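Local coordinates for protein beta sliding clamp (Streptococcus pneumoniae, PDB 2AWA) that probably tethers DNA polymerases and other proteins to DNA as a ring-shaped head-to-tail homodimer, giving them processivity, at residues B[147-152]-B[234-239]; B[271-276]-B[333-338]. All coordinates share one frame; numbering follows the deposited sequence.

Contact 1: residues B[147-152]-B[234-239]; sequences LILETK and VEIFFA
Leu147 and Ile236 grip each other through both backbone polar groups: Leu147 N reaches Ile236 O at 2.9 Å, and Ile236 N returns to Leu147 O at 2.8 Å. They form a hydrogen-bonded antiparallel pair where strand 147-150 of the central domain, the outermost strand within this chain of an antiparallel sheet that runs on into the N-terminal domain, lies against strand 233-238. The ladder slackens further along, with Val234 N to Leu149 O at 3.2 Å and a weak bond back from Leu149 N to Val234 O. On the face that carries Leu147, Leu149, Val234 and Ile236 the apolar side chains meet. Leu147 CD2 lies at the edge of the Phe238 ring, near its plane and 4.0 Å from Phe238 CE2. That ring is stacked on Phe211. Leu149 CD1 meets Ile236 CD1 at 3.8 Å, the two side chains crossing obliquely, and Leu154 of the helix that follows packs on both. On the other face, Ile148 and Glu235 form a non-hydrogen-bonded pair and run alongside each other, Ile148 CD1 being 4.1 Å from Glu235 OE2. Glu235 OE1 makes a long, weak ion pair with Arg246 on the next strand. Glu150, the last residue of the strand, is also at the N-cap position of helix 151-161. In the first turn, Thr151 OG1 bonds to Ile231 O, while its CG2 comes across the Val234 side chain at about a right angle, 4.0 Å from Val234 CB.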
ATOM      1  N   LEU B 147       8.953  33.995  15.506  1.00 65.65           N
ATOM      2  CA  LEU B 147       9.403  34.177  14.134  1.00 64.55           C
ATOM      3  C   LEU B 147       8.246  33.690  13.295  1.00 64.29           C
ATOM      4  O   LEU B 147       7.718  32.615  13.552  1.00 67.78           O
ATOM      5  CB  LEU B 147      10.657  33.335  13.851  1.00 63.97           C
ATOM      6  CG  LEU B 147      11.018  32.984  12.393  1.00 61.28           C
ATOM      7  CD1 LEU B 147      11.476  34.168  11.591  1.00 65.22           C
ATOM      8  CD2 LEU B 147      12.098  31.958  12.378  1.00 66.18           C
ATOM      9  N   ILE B 148       7.837  34.463  12.298  1.00 62.94           N
ATOM     10  CA  ILE B 148       6.707  34.078  11.466  1.00 61.37           C
ATOM     11  C   ILE B 148       7.177  33.738  10.064  1.00 61.34           C
ATOM     12  O   ILE B 148       7.765  34.563   9.388  1.00 60.62           O
ATOM     13  CB  ILE B 148       5.622  35.167  11.432  1.00 60.16           C
ATOM     14  CG1 ILE B 148       5.229  35.538  12.860  1.00 56.67           C
ATOM     15  CG2 ILE B 148       4.392  34.672  10.667  1.00 58.56           C
ATOM     16  CD1 ILE B 148       4.024  36.452  12.954  1.00 61.05           C
ATOM     17  N   LEU B 149       6.912  32.508   9.640  1.00 62.34           N
ATOM     18  CA  LEU B 149       7.242  32.087   8.290  1.00 65.23           C
ATOM     19  C   LEU B 149       6.006  31.531   7.616  1.00 65.57           C
ATOM     20  O   LEU B 149       5.193  30.820   8.234  1.00 63.80           O
ATOM     21  CB  LEU B 149       8.354  31.020   8.276  1.00 65.42           C
ATOM     22  CG  LEU B 149       9.660  31.394   8.982  1.00 70.18           C
ATOM     23  CD1 LEU B 149      10.633  30.214   9.064  1.00 69.61           C
ATOM     24  CD2 LEU B 149      10.314  32.591   8.291  1.00 73.67           C
ATOM     25  N   GLU B 150       5.885  31.873   6.339  1.00 66.02           N
ATOM     26  CA  GLU B 150       4.908  31.258   5.470  1.00 66.79           C
ATOM     27  C   GLU B 150       5.208  29.738   5.496  1.00 65.34           C
ATOM     28  O   GLU B 150       6.356  29.329   5.370  1.00 67.65           O
ATOM     29  CB  GLU B 150       5.016  31.900   4.069  1.00 66.82           C
ATOM     30  CG  GLU B 150       3.843  31.638   3.125  1.00 73.69           C
ATOM     31  N   THR B 151       4.197  28.912   5.735  1.00 63.62           N
ATOM     32  CA  THR B 151       4.393  27.468   5.847  1.00 63.71           C
ATOM     33  C   THR B 151       4.832  26.817   4.533  1.00 64.67           C
ATOM     34  O   THR B 151       5.583  25.837   4.542  1.00 64.31           O
ATOM     35  CB  THR B 151       3.117  26.766   6.308  1.00 61.69           C
ATOM     36  OG1 THR B 151       2.006  27.407   5.695  1.00 74.43           O
ATOM     37  CG2 THR B 151       2.942  26.889   7.776  1.00 61.50           C
ATOM     38  N   LYS B 152       4.385  27.352   3.402  1.00 65.92           N
ATOM     39  CA  LYS B 152       4.772  26.773   2.118  1.00 68.37           C
ATOM     40  C   LYS B 152       6.293  26.938   1.887  1.00 68.35           C
ATOM     41  O   LYS B 152       6.927  26.084   1.246  1.00 68.88           O
ATOM     42  CB  LYS B 152       3.900  27.296   0.962  1.00 67.41           C
ATOM     43  CG  LYS B 152       4.567  28.164  -0.096  1.00 73.81           C
ATOM     44  CD  LYS B 152       3.533  28.561  -1.194  1.00 72.84           C
ATOM     45  CE  LYS B 152       4.013  29.738  -2.043  1.00 75.09           C
ATOM     46  NZ  LYS B 152       2.959  30.287  -2.953  1.00 75.68           N
ATOM     47  N   VAL B 234       2.868  30.120  10.333  1.00 63.97           N
ATOM     48  CA  VAL B 234       3.067  29.532  11.640  1.00 63.69           C
ATOM     49  C   VAL B 234       4.016  30.436  12.438  1.00 61.80           C
ATOM     50  O   VAL B 234       4.838  31.138  11.857  1.00 60.39           O
ATOM     51  CB  VAL B 234       3.649  28.090  11.496  1.00 63.06           C
ATOM     52  CG1 VAL B 234       5.092  28.125  11.069  1.00 63.76           C
ATOM     53  CG2 VAL B 234       3.531  27.340  12.783  1.00 66.48           C
ATOM     54  N   GLU B 235       3.898  30.403  13.760  1.00 62.11           N
ATOM     55  CA  GLU B 235       4.802  31.131  14.660  1.00 61.32           C
ATOM     56  C   GLU B 235       5.814  30.178  15.290  1.00 60.46           C
ATOM     57  O   GLU B 235       5.426  29.132  15.798  1.00 57.85           O
ATOM     58  CB  GLU B 235       4.010  31.773  15.774  1.00 60.60           C
ATOM     59  CG  GLU B 235       2.885  32.624  15.294  1.00 61.94           C
ATOM     60  CD  GLU B 235       2.352  33.535  16.382  1.00 68.56           C
ATOM     61  OE1 GLU B 235       2.160  33.049  17.525  1.00 70.89           O
ATOM     62  OE2 GLU B 235       2.111  34.730  16.091  1.00 74.53           O
ATOM     63  N   ILE B 236       7.095  30.558  15.278  1.00 60.26           N
ATOM     64  CA  ILE B 236       8.177  29.707  15.776  1.00 60.90           C
ATOM     65  C   ILE B 236       8.808  30.307  17.013  1.00 60.42           C
ATOM     66  O   ILE B 236       9.101  31.510  17.061  1.00 65.48           O
ATOM     67  CB  ILE B 236       9.247  29.452  14.692  1.00 62.67           C
ATOM     68  CG1 ILE B 236       8.574  29.072  13.368  1.00 63.82           C
ATOM     69  CG2 ILE B 236      10.198  28.295  15.111  1.00 64.10           C
ATOM     70  CD1 ILE B 236       9.531  28.553  12.288  1.00 63.28           C
ATOM     71  N   PHE B 237       8.969  29.498  18.051  1.00 59.09           N
ATOM     72  CA  PHE B 237       9.612  29.984  19.285  1.00 58.88           C
ATOM     73  C   PHE B 237      10.807  29.098  19.571  1.00 60.32           C
ATOM     74  O   PHE B 237      10.734  27.893  19.369  1.00 61.14           O
ATOM     75  CB  PHE B 237       8.645  29.989  20.475  1.00 55.66           C
ATOM     76  CG  PHE B 237       7.454  30.879  20.280  1.00 47.06           C
ATOM     77  CD1 PHE B 237       6.441  30.503  19.422  1.00 41.02           C
ATOM     78  CD2 PHE B 237       7.349  32.100  20.952  1.00 48.28           C
ATOM     79  CE1 PHE B 237       5.346  31.299  19.207  1.00 43.87           C
ATOM     80  CE2 PHE B 237       6.258  32.917  20.755  1.00 43.41           C
ATOM     81  CZ  PHE B 237       5.240  32.522  19.885  1.00 51.71           C
ATOM     82  N   PHE B 238      11.900  29.706  20.040  1.00 62.41           N
ATOM     83  CA  PHE B 238      13.173  29.011  20.247  1.00 60.95           C
ATOM     84  C   PHE B 238      13.517  28.886  21.723  1.00 61.89           C
ATOM     85  O   PHE B 238      13.392  29.832  22.473  1.00 61.28           O
ATOM     86  CB  PHE B 238      14.293  29.766  19.527  1.00 60.21           C
ATOM     87  CG  PHE B 238      14.195  29.702  18.023  1.00 60.32           C
ATOM     88  CD1 PHE B 238      14.645  28.589  17.332  1.00 66.11           C
ATOM     89  CD2 PHE B 238      13.615  30.731  17.309  1.00 53.79           C
ATOM     90  CE1 PHE B 238      14.525  28.513  15.939  1.00 66.97           C
ATOM     91  CE2 PHE B 238      13.508  30.676  15.949  1.00 51.38           C
ATOM     92  CZ  PHE B 238      13.963  29.568  15.252  1.00 66.20           C
ATOM     93  N   ALA B 239      13.926  27.694  22.134  1.00 65.35           N
ATOM     94  CA  ALA B 239      14.701  27.508  23.367  1.00 67.11           C
ATOM     95  C   ALA B 239      15.982  26.746  23.006  1.00 69.12           C
ATOM     96  O   ALA B 239      16.189  26.381  21.832  1.00 68.59           O
ATOM     97  CB  ALA B 239      13.897  26.753  24.420  1.00 66.96           C
TER

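Contact 2: residues B[271-276]-B[333-338]; sequences DFNTTI and TGEDLT
Thr274 OG1 donates to the backbone carbonyl of Glu335, 2.7 Å from its O, and the hydroxyl sits 29° out of that carbonyl's plane. It is put there by a side chain whose OG1 is anti to its own carbonyl carbon (chi1 -65°). One residue earlier, Asn273 O takes two approaches from the other segment: Glu335 N at 3.3 Å, coming from above the carbonyl plane along a bent bond, and a CA-H contact from Gly334 CA at 3.0 Å. At the phi of Gly334 (94°) a CB would run into Asn273 O and Thr274 CA, and would press on the preceding carbonyl O. On the other edge of strand 274-279 of the C-terminal domain, against strand 357-362, Asn273 and Thr274 both face Phe362 in a classic beta bulge. Beyond the bulge, Thr275 and Thr333 form a hydrogen-bonded antiparallel pair, with Thr333 N 3.1 Å from Thr275 O and Thr275 N 3.2 Å from Thr333 O. Thr275 OG1 and Thr333 OG1 meet on the same face, in a bond whose very short modelled length is doubtful. Glu335 runs beside Asn273, its OE2 atom 3.7 Å from Asn273 CB, while Asn273 ND2 is held by Ile363 O. After Glu335 the chain passes to a second sheet, where strand 337-341 begins: Asp336 OD1 accepts from Asp308 N, and Leu337 settles on Ile306 and Phe362.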
ATOM      1  N   ASP B 271      35.385  26.938  -8.490  1.00 73.59           N
ATOM      2  CA  ASP B 271      35.940  26.805  -9.850  1.00 71.63           C
ATOM      3  C   ASP B 271      35.736  25.381 -10.395  1.00 68.83           C
ATOM      4  O   ASP B 271      35.746  24.409  -9.648  1.00 68.70           O
ATOM      5  CB  ASP B 271      37.431  27.188  -9.860  1.00 72.32           C
ATOM      6  N   PHE B 272      35.539  25.269 -11.702  1.00 66.41           N
ATOM      7  CA  PHE B 272      35.161  24.002 -12.315  1.00 64.43           C
ATOM      8  C   PHE B 272      35.818  23.804 -13.666  1.00 63.45           C
ATOM      9  O   PHE B 272      36.149  24.763 -14.342  1.00 64.54           O
ATOM     10  CB  PHE B 272      33.645  23.943 -12.450  1.00 63.25           C
ATOM     11  CG  PHE B 272      32.947  23.978 -11.143  1.00 60.52           C
ATOM     12  CD1 PHE B 272      33.008  22.888 -10.292  1.00 60.41           C
ATOM     13  CD2 PHE B 272      32.261  25.109 -10.733  1.00 65.08           C
ATOM     14  CE1 PHE B 272      32.384  22.913  -9.053  1.00 64.43           C
ATOM     15  CE2 PHE B 272      31.630  25.147  -9.489  1.00 63.25           C
ATOM     16  CZ  PHE B 272      31.691  24.047  -8.651  1.00 63.96           C
ATOM     17  N   ASN B 273      36.005  22.553 -14.050  1.00 62.89           N
ATOM     18  CA  ASN B 273      36.591  22.222 -15.349  1.00 63.12           C
ATOM     19  C   ASN B 273      35.544  21.794 -16.353  1.00 63.89           C
ATOM     20  O   ASN B 273      35.696  22.040 -17.535  1.00 65.17           O
ATOM     21  CB  ASN B 273      37.601  21.107 -15.186  1.00 62.69           C
ATOM     22  CG  ASN B 273      38.659  21.460 -14.205  1.00 65.45           C
ATOM     23  OD1 ASN B 273      39.389  22.432 -14.400  1.00 76.69           O
ATOM     24  ND2 ASN B 273      38.740  20.708 -13.117  1.00 66.83           N
ATOM     25  N   THR B 274      34.485  21.151 -15.866  1.00 63.89           N
ATOM     26  CA  THR B 274      33.421  20.628 -16.702  1.00 62.92           C
ATOM     27  C   THR B 274      32.082  21.053 -16.125  1.00 62.36           C
ATOM     28  O   THR B 274      31.899  21.020 -14.911  1.00 64.40           O
ATOM     29  CB  THR B 274      33.470  19.088 -16.723  1.00 62.54           C
ATOM     30  OG1 THR B 274      34.681  18.661 -17.342  1.00 60.32           O
ATOM     31  CG2 THR B 274      32.295  18.504 -17.488  1.00 63.48           C
ATOM     32  N   THR B 275      31.158  21.457 -16.989  1.00 60.55           N
ATOM     33  CA  THR B 275      29.756  21.567 -16.606  1.00 60.61           C
ATOM     34  C   THR B 275      28.868  20.835 -17.633  1.00 62.00           C
ATOM     35  O   THR B 275      29.260  20.657 -18.791  1.00 64.04           O
ATOM     36  CB  THR B 275      29.304  23.009 -16.477  1.00 58.50           C
ATOM     37  OG1 THR B 275      29.105  23.559 -17.780  1.00 58.95           O
ATOM     38  CG2 THR B 275      30.328  23.837 -15.703  1.00 60.24           C
ATOM     39  N   ILE B 276      27.695  20.388 -17.191  1.00 59.93           N
ATOM     40  CA  ILE B 276      26.704  19.798 -18.073  1.00 60.33           C
ATOM     41  C   ILE B 276      25.322  20.276 -17.668  1.00 60.23           C
ATOM     42  O   ILE B 276      25.012  20.358 -16.483  1.00 61.93           O
ATOM     43  CB  ILE B 276      26.701  18.277 -18.002  1.00 59.72           C
ATOM     44  CG1 ILE B 276      28.084  17.734 -18.337  1.00 61.50           C
ATOM     45  CG2 ILE B 276      25.702  17.732 -18.998  1.00 64.70           C
ATOM     46  CD1 ILE B 276      28.252  16.267 -18.079  1.00 57.97           C
ATOM     47  N   THR B 333      30.102  21.836 -21.480  1.00 61.72           N
ATOM     48  CA  THR B 333      31.290  22.669 -21.570  1.00 61.64           C
ATOM     49  C   THR B 333      32.428  22.014 -20.823  1.00 62.60           C
ATOM     50  O   THR B 333      32.217  21.155 -19.968  1.00 63.29           O
ATOM     51  CB  THR B 333      31.100  24.049 -20.903  1.00 62.18           C
ATOM     52  OG1 THR B 333      30.866  23.870 -19.502  1.00 56.91           O
ATOM     53  CG2 THR B 333      29.955  24.837 -21.537  1.00 64.62           C
ATOM     54  N   GLY B 334      33.637  22.459 -21.128  1.00 64.18           N
ATOM     55  CA  GLY B 334      34.808  22.083 -20.362  1.00 64.78           C
ATOM     56  C   GLY B 334      35.493  20.893 -20.974  1.00 65.31           C
ATOM     57  O   GLY B 334      35.433  20.695 -22.182  1.00 65.91           O
ATOM     58  N   GLU B 335      36.125  20.084 -20.138  1.00 66.14           N
ATOM     59  CA  GLU B 335      36.962  19.012 -20.638  1.00 68.28           C
ATOM     60  C   GLU B 335      36.335  17.665 -20.386  1.00 66.08           C
ATOM     61  O   GLU B 335      35.351  17.547 -19.667  1.00 65.01           O
ATOM     62  CB  GLU B 335      38.375  19.098 -20.056  1.00 69.57           C
ATOM     63  CG  GLU B 335      38.460  19.188 -18.540  1.00 73.28           C
ATOM     64  CD  GLU B 335      39.892  19.395 -18.056  1.00 73.47           C
ATOM     65  OE1 GLU B 335      40.742  19.866 -18.867  1.00 77.55           O
ATOM     66  OE2 GLU B 335      40.159  19.084 -16.865  1.00 77.36           O
ATOM     67  N   ASP B 336      36.897  16.647 -21.021  1.00 65.63           N
ATOM     68  CA  ASP B 336      36.383  15.301 -20.869  1.00 65.09           C
ATOM     69  C   ASP B 336      36.502  14.908 -19.413  1.00 64.20           C
ATOM     70  O   ASP B 336      37.275  15.496 -18.648  1.00 65.54           O
ATOM     71  CB  ASP B 336      37.126  14.316 -21.777  1.00 65.79           C
ATOM     72  CG  ASP B 336      36.966  14.653 -23.273  1.00 69.98           C
ATOM     73  OD1 ASP B 336      36.017  15.398 -23.620  1.00 75.01           O
ATOM     74  OD2 ASP B 336      37.787  14.178 -24.101  1.00 69.53           O
ATOM     75  N   LEU B 337      35.691  13.945 -19.015  1.00 63.02           N
ATOM     76  CA  LEU B 337      35.689  13.490 -17.634  1.00 61.06           C
ATOM     77  C   LEU B 337      35.062  12.131 -17.552  1.00 60.07           C
ATOM     78  O   LEU B 337      34.035  11.874 -18.185  1.00 60.75           O
ATOM     79  CB  LEU B 337      34.886  14.440 -16.754  1.00 60.50           C
ATOM     80  CG  LEU B 337      34.541  13.986 -15.326  1.00 58.95           C
ATOM     81  CD1 LEU B 337      35.789  13.749 -14.479  1.00 53.59           C
ATOM     82  CD2 LEU B 337      33.628  15.023 -14.655  1.00 59.63           C
ATOM     83  N   THR B 338      35.668  11.269 -16.750  1.00 58.51           N
ATOM     84  CA  THR B 338      35.005  10.055 -16.347  1.00 58.62           C
ATOM     85  C   THR B 338      34.849  10.012 -14.837  1.00 58.50           C
ATOM     86  O   THR B 338      35.822  10.138 -14.095  1.00 62.14           O
ATOM     87  CB  THR B 338      35.720   8.844 -16.920  1.00 56.93           C
ATOM     88  OG1 THR B 338      35.500   8.830 -18.341  1.00 59.73           O
ATOM     89  CG2 THR B 338      35.170   7.576 -16.336  1.00 58.56           C
TER

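Overall arrangement
The two contacts belong to different domains of the chain: contact 1 to the central domain and contact 2 to the C-terminal one. Their centres are 41 Å apart and their nearest atoms about 26 Å, so neither touches the other, and the two follow one another along the chain. In each, the earlier segment holds the start of its domain's first strand, which runs on into helix 151-161 or 280-294. The partners differ in place: contact 1 pairs that strand with its inner neighbour in the sheet, whereas contact 2 pairs it with 331-334, on the side away from 357-362. Contact 1 is largely buried, contact 2 near the surface.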